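Local coordinates for protein Nrps/pks (Streptomyces albus, PDB 4OPF) that probably serves as a ketosynthase domain of a modular NRPS/PKS assembly line that builds oxazolomycin, handling the growing acyl chain, at residues Thr154-Ala166 / Gly332-Ile344. Residues are numbered along the deposited sequence; the frame is centred on the assembly and turned at random.
Sequences TVVDTACSSALVA and GHPQCAEGIAGVI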
ATOM      1  N   THR A 154       2.132   5.439   4.345  1.00 26.03           N
ATOM      2  CA  THR A 154       1.154   4.363   4.372  1.00 28.73           C
ATOM      3  C   THR A 154       1.478   3.266   5.364  1.00 24.98           C
ATOM      4  O   THR A 154       2.636   2.949   5.639  1.00 21.97           O
ATOM      5  CB  THR A 154       0.980   3.700   2.958  1.00 38.69           C
ATOM      6  OG1 THR A 154       2.221   3.315   2.460  1.00 44.60           O
ATOM      7  CG2 THR A 154       0.430   4.677   1.915  1.00 43.31           C
ATOM      8  N   VAL A 155       0.435   2.693   5.914  1.00 22.29           N
ATOM      9  CA  VAL A 155       0.540   1.612   6.816  1.00 24.65           C
ATOM     10  C   VAL A 155      -0.127   0.400   6.163  1.00 26.62           C
ATOM     11  O   VAL A 155      -1.245   0.525   5.646  1.00 25.40           O
ATOM     12  CB  VAL A 155      -0.245   1.876   8.116  1.00 25.66           C
ATOM     13  CG1 VAL A 155      -0.168   0.667   9.034  1.00 26.72           C
ATOM     14  CG2 VAL A 155       0.302   3.058   8.852  1.00 26.11           C
ATOM     15  N   VAL A 156       0.492  -0.770   6.320  1.00 28.09           N
ATOM     16  CA  VAL A 156      -0.111  -2.018   5.893  1.00 32.33           C
ATOM     17  C   VAL A 156      -0.159  -3.025   7.006  1.00 32.50           C
ATOM     18  O   VAL A 156       0.779  -3.166   7.784  1.00 33.33           O
ATOM     19  CB  VAL A 156       0.575  -2.610   4.646  1.00 41.44           C
ATOM     20  CG1 VAL A 156       0.335  -1.681   3.474  1.00 49.18           C
ATOM     21  CG2 VAL A 156       2.047  -2.727   4.824  1.00 39.13           C
ATOM     22  N   ASP A 157      -1.270  -3.744   7.075  1.00 31.47           N
ATOM     23  CA  ASP A 157      -1.345  -4.890   7.984  1.00 38.21           C
ATOM     24  C   ASP A 157      -1.706  -6.206   7.234  1.00 39.06           C
ATOM     25  O   ASP A 157      -2.837  -6.393   6.829  1.00 39.31           O
ATOM     26  CB  ASP A 157      -2.336  -4.629   9.103  1.00 38.47           C
ATOM     27  CG  ASP A 157      -2.497  -5.838  10.028  1.00 41.45           C
ATOM     28  OD1 ASP A 157      -1.771  -6.897   9.909  1.00 37.77           O
ATOM     29  OD2 ASP A 157      -3.348  -5.668  10.918  1.00 45.02           O
ATOM     30  N   THR A 158      -0.697  -7.039   6.979  1.00 37.93           N
ATOM     31  CA  THR A 158      -0.895  -8.350   6.354  1.00 36.64           C
ATOM     32  C   THR A 158      -0.211  -9.350   7.258  1.00 37.82           C
ATOM     33  O   THR A 158       0.426 -10.298   6.798  1.00 41.50           O
ATOM     34  CB  THR A 158      -0.299  -8.432   4.927  1.00 33.84           C
ATOM     35  OG1 THR A 158       1.055  -8.013   4.935  1.00 32.48           O
ATOM     36  CG2 THR A 158      -1.049  -7.571   3.920  1.00 37.07           C
ATOM     37  N   ALA A 159      -0.375  -9.141   8.561  1.00 37.82           N
ATOM     38  CA  ALA A 159       0.147 -10.033   9.610  1.00 38.69           C
ATOM     39  C   ALA A 159       1.649 -10.150   9.488  1.00 40.55           C
ATOM     40  O   ALA A 159       2.340  -9.100   9.377  1.00 39.40           O
ATOM     41  CB  ALA A 159      -0.573 -11.389   9.586  1.00 40.57           C
ATOM     42  N   CYS A 160       2.192 -11.373   9.423  1.00 37.60           N
ATOM     43  CA  CYS A 160       3.642 -11.542   9.529  1.00 37.61           C
ATOM     44  C   CYS A 160       4.381 -11.015   8.317  1.00 35.23           C
ATOM     45  O   CYS A 160       5.581 -10.692   8.403  1.00 37.23           O
ATOM     46  CB  CYS A 160       4.002 -13.019   9.780  1.00 45.04           C
ATOM     47  SG  CYS A 160       3.590 -14.115   8.391  1.00 52.37           S
ATOM     48  N   SER A 161       3.686 -10.894   7.187  1.00 32.98           N
ATOM     49  CA  SER A 161       4.317 -10.354   5.983  1.00 30.51           C
ATOM     50  C   SER A 161       4.239  -8.815   5.866  1.00 26.25           C
ATOM     51  O   SER A 161       4.762  -8.266   4.927  1.00 24.38           O
ATOM     52  CB  SER A 161       3.735 -10.991   4.729  1.00 32.73           C
ATOM     53  OG  SER A 161       2.350 -10.748   4.696  1.00 37.89           O
ATOM     54  N   SER A 162       3.691  -8.140   6.855  1.00 25.49           N
ATOM     55  CA  SER A 162       3.408  -6.692   6.758  1.00 25.39           C
ATOM     56  C   SER A 162       4.652  -5.878   6.392  1.00 24.39           C
ATOM     57  O   SER A 162       4.582  -5.021   5.527  1.00 22.98           O
ATOM     58  CB  SER A 162       2.876  -6.162   8.057  1.00 25.96           C
ATOM     59  OG  SER A 162       1.646  -6.773   8.386  1.00 30.25           O
ATOM     60  N   ALA A 163       5.766  -6.137   7.047  1.00 25.86           N
ATOM     61  CA  ALA A 163       6.979  -5.344   6.782  1.00 29.09           C
ATOM     62  C   ALA A 163       7.587  -5.580   5.402  1.00 25.59           C
ATOM     63  O   ALA A 163       8.141  -4.650   4.797  1.00 23.26           O
ATOM     64  CB  ALA A 163       8.041  -5.575   7.854  1.00 31.49           C
ATOM     65  N   LEU A 164       7.513  -6.816   4.903  1.00 25.38           N
ATOM     66  CA  LEU A 164       7.884  -7.099   3.525  1.00 23.19           C
ATOM     67  C   LEU A 164       6.926  -6.507   2.522  1.00 22.14           C
ATOM     68  O   LEU A 164       7.350  -6.045   1.432  1.00 23.08           O
ATOM     69  CB  LEU A 164       8.029  -8.600   3.262  1.00 25.85           C
ATOM     70  CG  LEU A 164       9.153  -9.328   3.985  1.00 26.87           C
ATOM     71  CD1 LEU A 164       9.370 -10.707   3.386  1.00 28.37           C
ATOM     72  CD2 LEU A 164      10.427  -8.592   3.758  1.00 30.82           C
ATOM     73  N   VAL A 165       5.649  -6.464   2.839  1.00 19.39           N
ATOM     74  CA  VAL A 165       4.720  -5.780   1.937  1.00 21.42           C
ATOM     75  C   VAL A 165       5.004  -4.292   1.920  1.00 21.56           C
ATOM     76  O   VAL A 165       4.994  -3.642   0.864  1.00 21.52           O
ATOM     77  CB  VAL A 165       3.268  -6.077   2.343  1.00 23.55           C
ATOM     78  CG1 VAL A 165       2.296  -5.276   1.535  1.00 23.14           C
ATOM     79  CG2 VAL A 165       3.002  -7.559   2.155  1.00 25.27           C
ATOM     80  N   ALA A 166       5.303  -3.728   3.099  1.00 21.98           N
ATOM     81  CA  ALA A 166       5.707  -2.284   3.160  1.00 20.82           C
ATOM     82  C   ALA A 166       6.992  -2.065   2.347  1.00 20.44           C
ATOM     83  O   ALA A 166       7.124  -1.116   1.590  1.00 19.76           O
ATOM     84  CB  ALA A 166       5.938  -1.866   4.644  1.00 21.20           C
ATOM     85  N   GLY A 332      11.347 -15.415  19.160  1.00 35.64           N
ATOM     86  CA  GLY A 332       9.911 -15.703  19.029  1.00 36.06           C
ATOM     87  C   GLY A 332       9.347 -15.185  17.712  1.00 35.18           C
ATOM     88  O   GLY A 332      10.098 -14.932  16.787  1.00 36.71           O
ATOM     89  N   HIS A 333       8.024 -14.994  17.644  1.00 35.20           N
ATOM     90  CA  HIS A 333       7.335 -14.563  16.438  1.00 36.92           C
ATOM     91  C   HIS A 333       6.848 -13.107  16.604  1.00 36.94           C
ATOM     92  O   HIS A 333       5.821 -12.877  17.225  1.00 34.49           O
ATOM     93  CB  HIS A 333       6.124 -15.461  16.172  1.00 42.01           C
ATOM     94  CG  HIS A 333       5.550 -15.307  14.790  1.00 46.34           C
ATOM     95  ND1 HIS A 333       5.592 -14.124  14.083  1.00 49.47           N
ATOM     96  CD2 HIS A 333       4.904 -16.186  13.989  1.00 53.44           C
ATOM     97  CE1 HIS A 333       5.019 -14.282  12.903  1.00 52.25           C
ATOM     98  NE2 HIS A 333       4.595 -15.530  12.815  1.00 51.27           N
ATOM     99  N   PRO A 334       7.573 -12.120  16.048  1.00 38.68           N
ATOM    100  CA  PRO A 334       7.197 -10.704  16.244  1.00 41.12           C
ATOM    101  C   PRO A 334       6.067 -10.180  15.360  1.00 40.30           C
ATOM    102  O   PRO A 334       6.023  -8.984  15.099  1.00 42.64           O
ATOM    103  CB  PRO A 334       8.497  -9.935  15.970  1.00 41.86           C
ATOM    104  CG  PRO A 334       9.464 -10.905  15.408  1.00 44.70           C
ATOM    105  CD  PRO A 334       8.803 -12.263  15.258  1.00 43.88           C
ATOM    106  N   GLN A 335       5.151 -11.048  14.951  1.00 39.67           N
ATOM    107  CA  GLN A 335       3.972 -10.695  14.172  1.00 42.45           C
ATOM    108  C   GLN A 335       4.304  -9.708  13.008  1.00 38.37           C
ATOM    109  O   GLN A 335       5.098 -10.045  12.133  1.00 35.33           O
ATOM    110  CB  GLN A 335       2.898 -10.155  15.116  1.00 45.92           C
ATOM    111  CG  GLN A 335       2.828 -10.888  16.442  1.00 55.71           C
ATOM    112  CD  GLN A 335       2.153 -12.233  16.319  1.00 66.85           C
ATOM    113  OE1 GLN A 335       1.039 -12.323  15.800  1.00 77.66           O
ATOM    114  NE2 GLN A 335       2.818 -13.299  16.802  1.00 70.55           N
ATOM    115  N   CYS A 336       3.775  -8.463  13.021  1.00 38.66           N
ATOM    116  CA  CYS A 336       4.002  -7.503  11.897  1.00 34.85           C
ATOM    117  C   CYS A 336       5.442  -7.127  11.728  1.00 32.98           C
ATOM    118  O   CYS A 336       5.865  -6.722  10.687  1.00 37.26           O
ATOM    119  CB  CYS A 336       3.101  -6.224  12.041  1.00 35.39           C
ATOM    120  SG  CYS A 336       1.318  -6.635  11.929  1.00 42.50           S
ATOM    121  N   ALA A 337       6.211  -7.201  12.782  1.00 34.37           N
ATOM    122  CA  ALA A 337       7.634  -6.969  12.662  1.00 37.02           C
ATOM    123  C   ALA A 337       8.482  -8.204  12.227  1.00 39.09           C
ATOM    124  O   ALA A 337       9.717  -8.132  12.229  1.00 39.01           O
ATOM    125  CB  ALA A 337       8.150  -6.462  14.013  1.00 37.57           C
ATOM    126  N   GLU A 338       7.861  -9.337  11.916  1.00 42.44           N
ATOM    127  CA  GLU A 338       8.638 -10.589  11.654  1.00 41.62           C
ATOM    128  C   GLU A 338       9.525 -10.405  10.455  1.00 38.20           C
ATOM    129  O   GLU A 338      10.728 -10.815  10.470  1.00 35.04           O
ATOM    130  CB  GLU A 338       7.723 -11.833  11.423  1.00 50.92           C
ATOM    131  CG  GLU A 338       8.450 -13.133  10.984  1.00 61.03           C
ATOM    132  CD  GLU A 338       8.266 -13.509   9.496  1.00 76.48           C
ATOM    133  OE1 GLU A 338       9.071 -13.075   8.638  1.00 89.41           O
ATOM    134  OE2 GLU A 338       7.331 -14.272   9.161  1.00 82.60           O
ATOM    135  N   GLY A 339       8.928  -9.866   9.394  1.00 28.05           N
ATOM    136  CA  GLY A 339       9.664  -9.661   8.185  1.00 28.93           C
ATOM    137  C   GLY A 339      10.828  -8.730   8.414  1.00 31.70           C
ATOM    138  O   GLY A 339      11.880  -8.871   7.775  1.00 32.58           O
ATOM    139  N   ILE A 340      10.650  -7.740   9.296  1.00 31.69           N
ATOM    140  CA  ILE A 340      11.673  -6.719   9.392  1.00 28.30           C
ATOM    141  C   ILE A 340      12.810  -7.298  10.241  1.00 24.72           C
ATOM    142  O   ILE A 340      13.942  -6.966   9.992  1.00 24.22           O
ATOM    143  CB  ILE A 340      11.173  -5.317   9.919  1.00 29.49           C
ATOM    144  CG1 ILE A 340      12.209  -4.254   9.578  1.00 29.72           C
ATOM    145  CG2 ILE A 340      10.990  -5.304  11.393  1.00 29.21           C
ATOM    146  CD1 ILE A 340      12.160  -3.924   8.118  1.00 33.98           C
ATOM    147  N   ALA A 341      12.513  -8.143  11.217  1.00 23.34           N
ATOM    148  CA  ALA A 341      13.548  -8.859  11.957  1.00 24.88           C
ATOM    149  C   ALA A 341      14.405  -9.762  11.071  1.00 26.91           C
ATOM    150  O   ALA A 341      15.632  -9.789  11.185  1.00 25.92           O
ATOM    151  CB  ALA A 341      12.934  -9.669  13.057  1.00 27.10           C
ATOM    152  N   GLY A 342      13.751 -10.432  10.134  1.00 26.02           N
ATOM    153  CA  GLY A 342      14.403 -11.231   9.158  1.00 25.72           C
ATOM    154  C   GLY A 342      15.239 -10.456   8.192  1.00 25.63           C
ATOM    155  O   GLY A 342      16.348 -10.859   7.920  1.00 23.94           O
ATOM    156  N   VAL A 343      14.741  -9.325   7.679  1.00 23.85           N
ATOM    157  CA  VAL A 343      15.498  -8.529   6.760  1.00 23.56           C
ATOM    158  C   VAL A 343      16.716  -7.949   7.453  1.00 23.81           C
ATOM    159  O   VAL A 343      17.792  -7.975   6.895  1.00 24.30           O
ATOM    160  CB  VAL A 343      14.611  -7.424   6.140  1.00 28.23           C
ATOM    161  CG1 VAL A 343      15.427  -6.355   5.431  1.00 27.69           C
ATOM    162  CG2 VAL A 343      13.626  -8.063   5.145  1.00 29.58           C
ATOM    163  N   ILE A 344      16.567  -7.461   8.675  1.00 21.93           N
ATOM    164  CA  ILE A 344      17.703  -6.854   9.404  1.00 25.42           C
ATOM    165  C   ILE A 344      18.791  -7.925   9.701  1.00 24.87           C
ATOM    166  O   ILE A 344      19.985  -7.671   9.494  1.00 23.61           O
ATOM    167  CB  ILE A 344      17.231  -6.137  10.689  1.00 26.57           C
ATOM    168  CG1 ILE A 344      16.451  -4.862  10.267  1.00 28.28           C
ATOM    169  CG2 ILE A 344      18.391  -5.779  11.611  1.00 27.52           C
ATOM    170  CD1 ILE A 344      15.787  -4.129  11.401  1.00 27.81           C
TER
HETATM  171  O   HOH W   1       6.673  -8.371   8.739  1.00 32.95           O
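Cys160 and Cys336 open two turns of like shape, related by an approximate twofold rotation, an example of how the two similar halves of one chain pack together. Each lends a CA-H to the carbonyl just ahead of the other cysteine: Cys160 CA lies 3.3 Å from Gln335 O, and Cys336 CA lies 3.4 Å from Ala159 O. Stronger bonding comes from one water at the centre, which donates to Cys160 O and Cys336 O and accepts from the backbone N atoms of Ala163 and Gly339. It thus ties both turns together with four bonds. Cys160 CB lies at the edge of the His333 ring, in its plane, 3.5 Å from His333 CE1. Cys160 SG, at chi1 66°, sits between its backbone N and carbonyl carbon; SG and CB both lie beside Glu338 OE2, which has a weak hydrogen bond to Ser395. Cys336 SG lies beside Ser162 OG (3.6 Å) and Asp157 OD1.

Beyond the turns, the axes of the short helical segments 162-166 and 338-344 come within 7.6 Å, their directions 70° apart. Gly339 permits this closeness, since a CB there would crowd Leu164; Ala163 rests on Ile340, and Leu164 CD2 reaches Val343 CG2 at 3.5 Å.

Ser162 OG is positioned by accepting from Thr158 N (2.7 Å) and donating to Ala159 O (2.6 Å), while Asp157 OD1 closes an Asx turn onto Ala159 N and salt-bridges Arg114. Were Ser162 replaced by an alanine, Thr158 N would probably lose its acceptor and Ala159 O would keep just the backbone N of that residue as donor within the turn.

Paired helix starts of this kind characterise the thiolase fold. Here they join its two halves at the ketosynthase Thr-Ala-Cys-Ser-Ser motif, whose cysteine is the acyl-accepting nucleophile in relatives, consistent with a similar role for Cys160 beside His333.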